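Local coordinates for gram-positive cocci surface proteins LPxTG domain-containing protein (PDB 3NZ3) that forms the mucin-binding domain of a pneumococcal cell-wall surface protein, consistent with a part in adhesion to mucin, at residues 35-40 and 105-110; 39-44 and 71-76; 87-92 and 101-106. All coordinates share one frame; numbering follows the deposited sequence.

Interaction 1: 35-40 and 105-110; sequences QNVKED and VRYDRL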
loop_
_atom_site.group_PDB
_atom_site.type_symbol
_atom_site.label_atom_id
_atom_site.label_comp_id
_atom_site.label_asym_id
_atom_site.label_seq_id
_atom_site.Cartn_x
_atom_site.Cartn_y
_atom_site.Cartn_z
ATOM N N GLN A 35 -19.342 2.543 9.414
ATOM C CA GLN A 35 -19.030 1.213 9.940
ATOM C C GLN A 35 -18.276 0.430 8.864
ATOM O O GLN A 35 -18.606 0.532 7.683
ATOM C CB GLN A 35 -20.330 0.488 10.303
ATOM C CG GLN A 35 -20.198 -0.574 11.389
ATOM C CD GLN A 35 -19.952 0.015 12.771
ATOM O OE1 GLN A 35 -19.073 -0.439 13.484
ATOM N NE2 GLN A 35 -20.731 1.033 13.151
ATOM N N ASN A 36 -17.248 -0.323 9.258
ATOM C CA ASN A 36 -16.524 -1.156 8.300
ATOM C C ASN A 36 -17.373 -2.348 7.877
ATOM O O ASN A 36 -17.865 -3.099 8.722
ATOM C CB ASN A 36 -15.164 -1.607 8.850
ATOM C CG ASN A 36 -14.227 -0.439 9.106
ATOM O OD1 ASN A 36 -14.373 0.273 10.095
ATOM N ND2 ASN A 36 -13.259 -0.235 8.214
ATOM N N VAL A 37 -17.556 -2.502 6.568
ATOM C CA VAL A 37 -18.457 -3.522 6.024
ATOM C C VAL A 37 -17.715 -4.726 5.437
ATOM O O VAL A 37 -18.340 -5.733 5.063
ATOM C CB VAL A 37 -19.446 -2.921 4.997
ATOM C CG1 VAL A 37 -20.405 -1.963 5.699
ATOM C CG2 VAL A 37 -18.704 -2.209 3.872
ATOM N N LYS A 38 -16.390 -4.598 5.358
ATOM C CA LYS A 38 -15.480 -5.651 4.910
ATOM C C LYS A 38 -14.169 -5.495 5.675
ATOM O O LYS A 38 -13.877 -4.416 6.202
ATOM C CB LYS A 38 -15.181 -5.515 3.413
ATOM C CG LYS A 38 -16.129 -6.222 2.471
ATOM C CD LYS A 38 -15.828 -5.851 1.009
ATOM C CE LYS A 38 -14.480 -6.396 0.553
ATOM N NZ LYS A 38 -14.354 -6.465 -0.930
ATOM N N GLU A 39 -13.377 -6.566 5.722
ATOM C CA GLU A 39 -12.027 -6.501 6.286
ATOM C C GLU A 39 -11.146 -5.545 5.482
ATOM O O GLU A 39 -11.260 -5.469 4.256
ATOM C CB GLU A 39 -11.376 -7.885 6.287
ATOM C CG GLU A 39 -11.717 -8.753 7.480
ATOM C CD GLU A 39 -10.590 -9.710 7.826
ATOM O OE1 GLU A 39 -10.077 -10.387 6.913
ATOM O OE2 GLU A 39 -10.207 -9.777 9.012
ATOM N N ASP A 40 -10.268 -4.830 6.177
ATOM C CA ASP A 40 -9.225 -4.041 5.529
ATOM C C ASP A 40 -8.370 -4.920 4.635
ATOM O O ASP A 40 -8.133 -6.089 4.956
ATOM C CB ASP A 40 -8.310 -3.407 6.575
ATOM C CG ASP A 40 -8.906 -2.181 7.217
ATOM O OD1 ASP A 40 -10.004 -1.737 6.805
ATOM O OD2 ASP A 40 -8.251 -1.647 8.137
ATOM N N VAL A 105 -13.237 2.762 0.330
ATOM C CA VAL A 105 -14.299 2.412 -0.593
ATOM C C VAL A 105 -15.608 2.503 0.192
ATOM O O VAL A 105 -15.716 1.951 1.290
ATOM C CB VAL A 105 -14.092 0.979 -1.158
ATOM C CG1 VAL A 105 -15.238 0.566 -2.073
ATOM C CG2 VAL A 105 -12.747 0.879 -1.895
ATOM N N ARG A 106 -16.594 3.204 -0.368
ATOM C CA ARG A 106 -17.854 3.461 0.338
ATOM C C ARG A 106 -19.055 2.776 -0.300
ATOM O O ARG A 106 -19.282 2.885 -1.512
ATOM C CB ARG A 106 -18.102 4.967 0.472
ATOM C CG ARG A 106 -17.198 5.631 1.490
ATOM C CD ARG A 106 -17.336 7.139 1.509
ATOM N NE ARG A 106 -16.479 7.717 2.545
ATOM C CZ ARG A 106 -15.221 8.114 2.353
ATOM N NH1 ARG A 106 -14.652 8.001 1.160
ATOM N NH2 ARG A 106 -14.526 8.623 3.364
ATOM N N TYR A 107 -19.816 2.069 0.540
ATOM C CA TYR A 107 -21.038 1.386 0.131
ATOM C C TYR A 107 -22.242 2.082 0.744
ATOM O O TYR A 107 -22.258 2.407 1.942
ATOM C CB TYR A 107 -21.043 -0.078 0.588
ATOM C CG TYR A 107 -19.971 -0.965 -0.011
ATOM C CD1 TYR A 107 -18.648 -0.884 0.423
ATOM C CD2 TYR A 107 -20.289 -1.918 -0.979
ATOM C CE1 TYR A 107 -17.656 -1.715 -0.116
ATOM C CE2 TYR A 107 -19.311 -2.753 -1.520
ATOM C CZ TYR A 107 -17.995 -2.642 -1.080
ATOM O OH TYR A 107 -17.022 -3.463 -1.606
ATOM N N ASP A 108 -23.258 2.306 -0.076
ATOM C CA ASP A 108 -24.494 2.894 0.410
ATOM C C ASP A 108 -25.568 1.812 0.380
ATOM O O ASP A 108 -25.659 1.057 -0.586
ATOM C CB ASP A 108 -24.882 4.086 -0.463
ATOM C CG ASP A 108 -25.732 5.112 0.277
ATOM O OD1 ASP A 108 -25.898 5.004 1.514
ATOM O OD2 ASP A 108 -26.235 6.035 -0.394
ATOM N N ARG A 109 -26.356 1.722 1.450
ATOM C CA ARG A 109 -27.425 0.727 1.528
ATOM C C ARG A 109 -28.433 0.906 0.394
ATOM O O ARG A 109 -28.611 2.014 -0.116
ATOM C CB ARG A 109 -28.123 0.771 2.898
ATOM C CG ARG A 109 -28.776 2.101 3.249
ATOM C CD ARG A 109 -29.515 2.013 4.588
ATOM N NE ARG A 109 -30.579 3.013 4.664
ATOM C CZ ARG A 109 -31.480 3.099 5.641
ATOM N NH1 ARG A 109 -31.459 2.248 6.658
ATOM N NH2 ARG A 109 -32.404 4.048 5.602
ATOM N N LEU A 110 -29.079 -0.191 0.006
ATOM C CA LEU A 110 -30.096 -0.175 -1.044
ATOM C C LEU A 110 -31.188 0.857 -0.767
ATOM O O LEU A 110 -31.505 1.145 0.394
ATOM C CB LEU A 110 -30.712 -1.568 -1.222
ATOM C CG LEU A 110 -29.833 -2.659 -1.841
ATOM C CD1 LEU A 110 -30.545 -4.005 -1.806
ATOM C CD2 LEU A 110 -29.418 -2.302 -3.274
#

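Interaction 2: 39-44 and 71-76; sequences EDVVQP and DEVISG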
loop_
_atom_site.group_PDB
_atom_site.type_symbol
_atom_site.label_atom_id
_atom_site.label_comp_id
_atom_site.label_asym_id
_atom_site.label_seq_id
_atom_site.Cartn_x
_atom_site.Cartn_y
_atom_site.Cartn_z
ATOM N N GLU A 39 -13.377 -6.566 5.722
ATOM C CA GLU A 39 -12.027 -6.501 6.286
ATOM C C GLU A 39 -11.146 -5.545 5.482
ATOM O O GLU A 39 -11.260 -5.469 4.256
ATOM C CB GLU A 39 -11.376 -7.885 6.287
ATOM C CG GLU A 39 -11.717 -8.753 7.480
ATOM C CD GLU A 39 -10.590 -9.710 7.826
ATOM O OE1 GLU A 39 -10.077 -10.387 6.913
ATOM O OE2 GLU A 39 -10.207 -9.777 9.012
ATOM N N ASP A 40 -10.268 -4.830 6.177
ATOM C CA ASP A 40 -9.225 -4.041 5.529
ATOM C C ASP A 40 -8.370 -4.920 4.635
ATOM O O ASP A 40 -8.133 -6.089 4.956
ATOM C CB ASP A 40 -8.310 -3.407 6.575
ATOM C CG ASP A 40 -8.906 -2.181 7.217
ATOM O OD1 ASP A 40 -10.004 -1.737 6.805
ATOM O OD2 ASP A 40 -8.251 -1.647 8.137
ATOM N N VAL A 41 -7.912 -4.357 3.516
ATOM C CA VAL A 41 -6.878 -4.987 2.694
ATOM C C VAL A 41 -5.562 -4.225 2.921
ATOM O O VAL A 41 -5.493 -3.008 2.722
ATOM C CB VAL A 41 -7.276 -5.034 1.189
ATOM C CG1 VAL A 41 -6.074 -5.369 0.305
ATOM C CG2 VAL A 41 -8.398 -6.060 0.965
ATOM N N VAL A 42 -4.536 -4.942 3.371
ATOM C CA VAL A 42 -3.250 -4.327 3.703
ATOM C C VAL A 42 -2.209 -4.810 2.692
ATOM O O VAL A 42 -2.035 -6.022 2.502
ATOM C CB VAL A 42 -2.820 -4.646 5.162
ATOM C CG1 VAL A 42 -1.439 -4.040 5.496
ATOM C CG2 VAL A 42 -3.862 -4.135 6.160
ATOM N N GLN A 43 -1.541 -3.859 2.036
ATOM C CA GLN A 43 -0.580 -4.166 0.972
ATOM C C GLN A 43 0.814 -3.599 1.267
ATOM O O GLN A 43 1.132 -2.480 0.842
ATOM C CB GLN A 43 -1.084 -3.641 -0.381
ATOM C CG GLN A 43 -2.495 -4.106 -0.752
ATOM C CD GLN A 43 -2.919 -3.662 -2.130
ATOM O OE1 GLN A 43 -2.995 -2.464 -2.425
ATOM N NE2 GLN A 43 -3.209 -4.626 -2.984
ATOM N N PRO A 44 1.650 -4.366 1.997
ATOM C CA PRO A 44 2.998 -3.899 2.315
ATOM C C PRO A 44 3.996 -4.221 1.205
ATOM O O PRO A 44 4.006 -5.331 0.667
ATOM C CB PRO A 44 3.341 -4.663 3.593
ATOM C CG PRO A 44 2.541 -5.941 3.508
ATOM C CD PRO A 44 1.353 -5.676 2.613
ATOM N N ASP A 71 -0.973 -4.249 -5.783
ATOM C CA ASP A 71 -1.845 -4.897 -6.753
ATOM C C ASP A 71 -3.234 -4.263 -6.784
ATOM O O ASP A 71 -3.696 -3.684 -5.792
ATOM C CB ASP A 71 -1.987 -6.389 -6.449
ATOM C CG ASP A 71 -0.716 -7.169 -6.705
ATOM O OD1 ASP A 71 0.135 -6.708 -7.496
ATOM O OD2 ASP A 71 -0.572 -8.250 -6.099
ATOM N N GLU A 72 -3.887 -4.389 -7.933
ATOM C CA GLU A 72 -5.296 -4.041 -8.066
ATOM C C GLU A 72 -6.130 -4.848 -7.074
ATOM O O GLU A 72 -5.867 -6.037 -6.840
ATOM C CB GLU A 72 -5.785 -4.304 -9.502
ATOM C CG GLU A 72 -7.287 -4.091 -9.677
ATOM C CD GLU A 72 -7.834 -4.500 -11.042
ATOM O OE1 GLU A 72 -7.319 -5.459 -11.649
ATOM O OE2 GLU A 72 -8.809 -3.859 -11.497
ATOM N N VAL A 73 -7.125 -4.191 -6.478
ATOM C CA VAL A 73 -8.076 -4.872 -5.604
ATOM C C VAL A 73 -9.509 -4.540 -6.023
ATOM O O VAL A 73 -9.949 -3.398 -5.899
ATOM C CB VAL A 73 -7.867 -4.513 -4.106
ATOM C CG1 VAL A 73 -8.839 -5.286 -3.231
ATOM C CG2 VAL A 73 -6.428 -4.808 -3.669
ATOM N N ILE A 74 -10.219 -5.548 -6.523
ATOM C CA ILE A 74 -11.633 -5.406 -6.890
ATOM C C ILE A 74 -12.475 -5.323 -5.609
ATOM O O ILE A 74 -12.327 -6.149 -4.703
ATOM C CB ILE A 74 -12.099 -6.580 -7.795
ATOM C CG1 ILE A 74 -11.281 -6.607 -9.097
ATOM C CG2 ILE A 74 -13.597 -6.484 -8.114
ATOM C CD1 ILE A 74 -11.275 -7.964 -9.794
ATOM N N SER A 75 -13.326 -4.303 -5.526
ATOM C CA SER A 75 -14.239 -4.149 -4.395
ATOM C C SER A 75 -15.432 -5.072 -4.603
ATOM O O SER A 75 -16.213 -4.884 -5.535
ATOM C CB SER A 75 -14.719 -2.698 -4.268
ATOM O OG SER A 75 -13.644 -1.772 -4.316
ATOM N N GLY A 76 -15.575 -6.072 -3.740
ATOM C CA GLY A 76 -16.645 -7.069 -3.899
ATOM C C GLY A 76 -18.027 -6.501 -3.629
ATOM O O GLY A 76 -18.158 -5.453 -2.994
#

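Interaction 3: 87-92 and 101-106; sequences PTVESQ and KEITVR. With SO4 (sulfate ion), chain C.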
loop_
_atom_site.group_PDB
_atom_site.type_symbol
_atom_site.label_atom_id
_atom_site.label_comp_id
_atom_site.label_asym_id
_atom_site.label_seq_id
_atom_site.Cartn_x
_atom_site.Cartn_y
_atom_site.Cartn_z
ATOM N N PRO A 87 -15.437 0.641 -7.796
ATOM C CA PRO A 87 -15.557 -0.788 -8.104
ATOM C C PRO A 87 -14.225 -1.540 -7.990
ATOM O O PRO A 87 -14.205 -2.728 -7.651
ATOM C CB PRO A 87 -16.071 -0.801 -9.551
ATOM C CG PRO A 87 -15.757 0.544 -10.093
ATOM C CD PRO A 87 -15.839 1.482 -8.938
ATOM N N THR A 88 -13.127 -0.847 -8.264
ATOM C CA THR A 88 -11.802 -1.454 -8.149
ATOM C C THR A 88 -10.745 -0.407 -7.809
ATOM O O THR A 88 -10.739 0.691 -8.370
ATOM C CB THR A 88 -11.419 -2.255 -9.426
ATOM O OG1 THR A 88 -10.133 -2.870 -9.248
ATOM C CG2 THR A 88 -11.384 -1.361 -10.655
ATOM N N VAL A 89 -9.871 -0.756 -6.866
ATOM C CA VAL A 89 -8.725 0.073 -6.514
ATOM C C VAL A 89 -7.565 -0.350 -7.430
ATOM O O VAL A 89 -7.174 -1.523 -7.439
ATOM C CB VAL A 89 -8.359 -0.074 -5.009
ATOM C CG1 VAL A 89 -7.066 0.663 -4.681
ATOM C CG2 VAL A 89 -9.503 0.444 -4.120
ATOM N N GLU A 90 -7.046 0.600 -8.203
ATOM C CA GLU A 90 -6.049 0.323 -9.247
ATOM C C GLU A 90 -4.700 -0.086 -8.662
ATOM O O GLU A 90 -4.358 0.314 -7.549
ATOM C CB GLU A 90 -5.853 1.549 -10.152
ATOM C CG GLU A 90 -7.121 2.067 -10.841
ATOM C CD GLU A 90 -7.699 1.095 -11.858
ATOM O OE1 GLU A 90 -6.919 0.460 -12.600
ATOM O OE2 GLU A 90 -8.942 0.975 -11.919
ATOM N N SER A 91 -3.944 -0.890 -9.413
ATOM C CA SER A 91 -2.560 -1.198 -9.043
ATOM C C SER A 91 -1.730 0.085 -9.126
ATOM O O SER A 91 -2.060 0.989 -9.894
ATOM C CB SER A 91 -1.967 -2.290 -9.939
ATOM O OG SER A 91 -1.777 -1.826 -11.262
ATOM N N GLN A 92 -0.673 0.174 -8.320
ATOM C CA GLN A 92 0.168 1.372 -8.298
ATOM C C GLN A 92 1.637 1.014 -8.098
ATOM O O GLN A 92 1.964 0.222 -7.215
ATOM C CB GLN A 92 -0.281 2.333 -7.190
ATOM C CG GLN A 92 0.373 3.723 -7.265
ATOM C CD GLN A 92 0.511 4.395 -5.908
ATOM O OE1 GLN A 92 -0.472 4.847 -5.318
ATOM N NE2 GLN A 92 1.748 4.479 -5.413
ATOM N N LYS A 101 -0.329 4.895 1.805
ATOM C CA LYS A 101 -1.622 5.360 1.318
ATOM C C LYS A 101 -2.761 4.644 2.033
ATOM O O LYS A 101 -2.622 3.493 2.461
ATOM C CB LYS A 101 -1.754 5.162 -0.200
ATOM C CG LYS A 101 -0.822 6.002 -1.059
ATOM C CD LYS A 101 -1.329 7.429 -1.252
ATOM C CE LYS A 101 -0.442 8.201 -2.226
ATOM N NZ LYS A 101 -0.364 7.567 -3.590
ATOM N N GLU A 102 -3.877 5.353 2.171
ATOM C CA GLU A 102 -5.116 4.785 2.665
ATOM C C GLU A 102 -6.213 5.157 1.681
ATOM O O GLU A 102 -6.317 6.313 1.258
ATOM C CB GLU A 102 -5.441 5.299 4.066
ATOM C CG GLU A 102 -4.601 4.672 5.166
ATOM C CD GLU A 102 -4.894 5.245 6.543
ATOM O OE1 GLU A 102 -6.061 5.612 6.811
ATOM O OE2 GLU A 102 -3.950 5.325 7.358
ATOM N N ILE A 103 -7.000 4.164 1.284
ATOM C CA ILE A 103 -8.120 4.373 0.376
ATOM C C ILE A 103 -9.376 3.847 1.064
ATOM O O ILE A 103 -9.356 2.776 1.673
ATOM C CB ILE A 103 -7.877 3.672 -0.986
ATOM C CG1 ILE A 103 -6.669 4.306 -1.696
ATOM C CG2 ILE A 103 -9.122 3.738 -1.882
ATOM C CD1 ILE A 103 -6.243 3.611 -2.967
ATOM N N THR A 104 -10.457 4.617 0.989
ATOM C CA THR A 104 -11.737 4.196 1.549
ATOM C C THR A 104 -12.746 3.989 0.430
ATOM O O THR A 104 -13.040 4.904 -0.347
ATOM C CB THR A 104 -12.265 5.208 2.590
ATOM O OG1 THR A 104 -11.341 5.293 3.684
ATOM C CG2 THR A 104 -13.632 4.783 3.124
ATOM N N VAL A 105 -13.237 2.762 0.330
ATOM C CA VAL A 105 -14.299 2.412 -0.593
ATOM C C VAL A 105 -15.608 2.503 0.192
ATOM O O VAL A 105 -15.716 1.951 1.290
ATOM C CB VAL A 105 -14.092 0.979 -1.158
ATOM C CG1 VAL A 105 -15.238 0.566 -2.073
ATOM C CG2 VAL A 105 -12.747 0.879 -1.895
ATOM N N ARG A 106 -16.594 3.204 -0.368
ATOM C CA ARG A 106 -17.854 3.461 0.338
ATOM C C ARG A 106 -19.055 2.776 -0.300
ATOM O O ARG A 106 -19.282 2.885 -1.512
ATOM C CB ARG A 106 -18.102 4.967 0.472
ATOM C CG ARG A 106 -17.198 5.631 1.490
ATOM C CD ARG A 106 -17.336 7.139 1.509
ATOM N NE ARG A 106 -16.479 7.717 2.545
ATOM C CZ ARG A 106 -15.221 8.114 2.353
ATOM N NH1 ARG A 106 -14.652 8.001 1.160
ATOM N NH2 ARG A 106 -14.526 8.623 3.364
HETATM S S SO4 C . 2.842 9.455 -4.145
HETATM O O1 SO4 C . 3.534 9.034 -2.932
HETATM O O2 SO4 C . 2.372 8.279 -4.870
HETATM O O3 SO4 C . 1.703 10.296 -3.785
HETATM O O4 SO4 C . 3.746 10.211 -5.005
HETATM O O HOH W 1 2.211 6.317 -3.015
#

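Interaction 1: 35-40 and 105-110
Val37 and Tyr107 meet at one end of an elongated all-beta, Ig-like mucin-binding domain. Tyr107 ends strand 101-107. Val37 lies just past the turn that follows strand 14-30. Val37 is backbone-bonded to Tyr28 and Tyr107 to Val29, both in strand 14-30, so their side chains touch across that middle strand. The tight part is apolar. Val37 CG2 lies 3.7 Å from Tyr107 CD1, and the valine meets the ring at a slant. With chi1 at -67°, CG1 of Val37 is turned off beside the backbone N, and CG2 is the branch left to meet the ring. Ile78 and Tyr81, from a loop, press on both residues, and Tyr107 as a whole is buried. The other part of the contact is looser. Lys38 sends its aliphatic chain past the phenol end, with CD 3.7 Å from Tyr107 OH. A bend at chi3 (67°) turns the end of the lysine, but NZ stays 4.1 Å from Tyr107 OH, and the two make no bond. The ammonium has a cation-pi partner in Tyr28. Val37 and Lys38 stay partly exposed, so this side is less enclosed than Tyr107. The ring is held at its far end by a bond outside the two segments: Tyr107 OH hydrogen-bonds the backbone O of Gly76.

Interaction 2: 39-44 and 71-76
Val41 opens the contact by facing Val73 between the two sheets of this Ig-like domain. The two valines meet tip to tip, and Val41 CG1 lies 4.0 Å from Val73 CG2. The touch is light: it is one methyl pair at this distance, and both residues stay partly exposed. Val42 turns to the other face of its strand and rests on Thr23. Gln43 returns to the contact and carries its polar part. The chain runs straight on from CG (chi2 -176°), which brings the amide across to the backbone of 71-76. NE2 of Gln43 donates to the backbone O of Asp71 over 3.0 Å. The bond is nearly straight, at 166° at the hydrogen. The acceptor lies in the amide plane of Gln43, whereas the donor is tilted 30° from the carbonyl plane of Asp71. The same nitrogen also lies against a methyl, with Gln43 NE2 3.3 Å from Val73 CG2. The other end of the amide is used as well: OE1 of Gln43 accepts a bond from Arg24 NE. Together these two bonds should fix which way the amide is flipped. Strand 39-53 pairs with strand 14-30 in the larger sheet, while strand 68-74 pairs with strand 88-94 in the smaller one. Val73 also reaches strand 14-30, resting on Ile26 and Tyr28.

Interaction 3: 87-92 and 101-106
Lys101 NZ is gripped by three groups at the edge of this contact, where side chains pack between the two facing sheets of the Ig-like mucin-binding domain. It donates a weak bond of 3.2 Å to OE1 of Gln92. A water accepts from it, 2.9 Å from Lys101 NZ. A sulfate oxygen, O2, completes the set at 3.1 Å from the same Lys101 NZ. The lysine chain bends at chi2 (-81°) and again at chi4 (59°), which folds the ammonium back into this cluster. Gln92 comes across the lysine at about a right angle. Its OE1 takes the ammonium, and NE2 donates to the water, 3.1 Å away from Gln92 NE2, among other partners. The water in turn donates to sulfate O2. The sulfate is also bonded by the backbone N of Ser99. It probably came from the crystallisation liquor, so this polar corner may be arranged differently without it. Further along, the contact is apolar and more buried. Val89 uses both branches: CG1 meets CD1 of Ile103 at 3.5 Å, while CG2 touches CG2 of Val105 at 4.0 Å. Val89 and Ile103 lie alongside each other, pointing opposite ways. The touching parts of the two segments run nearly antiparallel, 160° apart, yet they belong to different sheets and meet through side chains. Strand 88-94 lies beside strand 68-74, with Val89 and Gln92 bonded through the backbone to Val73 and Trp70. Strand 101-107 flanks strand 14-30 at the border of the larger sheet.

After strand 14-30 the chain turns into 35-40, where interaction 1 begins; it closes only at 105-110, near the C terminus. Interaction 2 starts in the same stretch, sharing Glu39 and Asp40, and closes at 71-76. Interaction 3 then opens at 87-92 and closes a short loop at 101-106. Interactions 2 and 3 thus follow in series, while interaction 1 spans both, overlapping each at one end. Interaction 1 joins two parts flanking strand 14-30. The other two tie the small sheet to the large one, through strands 68-74 and 88-94 respectively. Those strands are neighbours, joined by Ser75 N to Pro87 O and by Glu72 OE2 to Thr88 OG1.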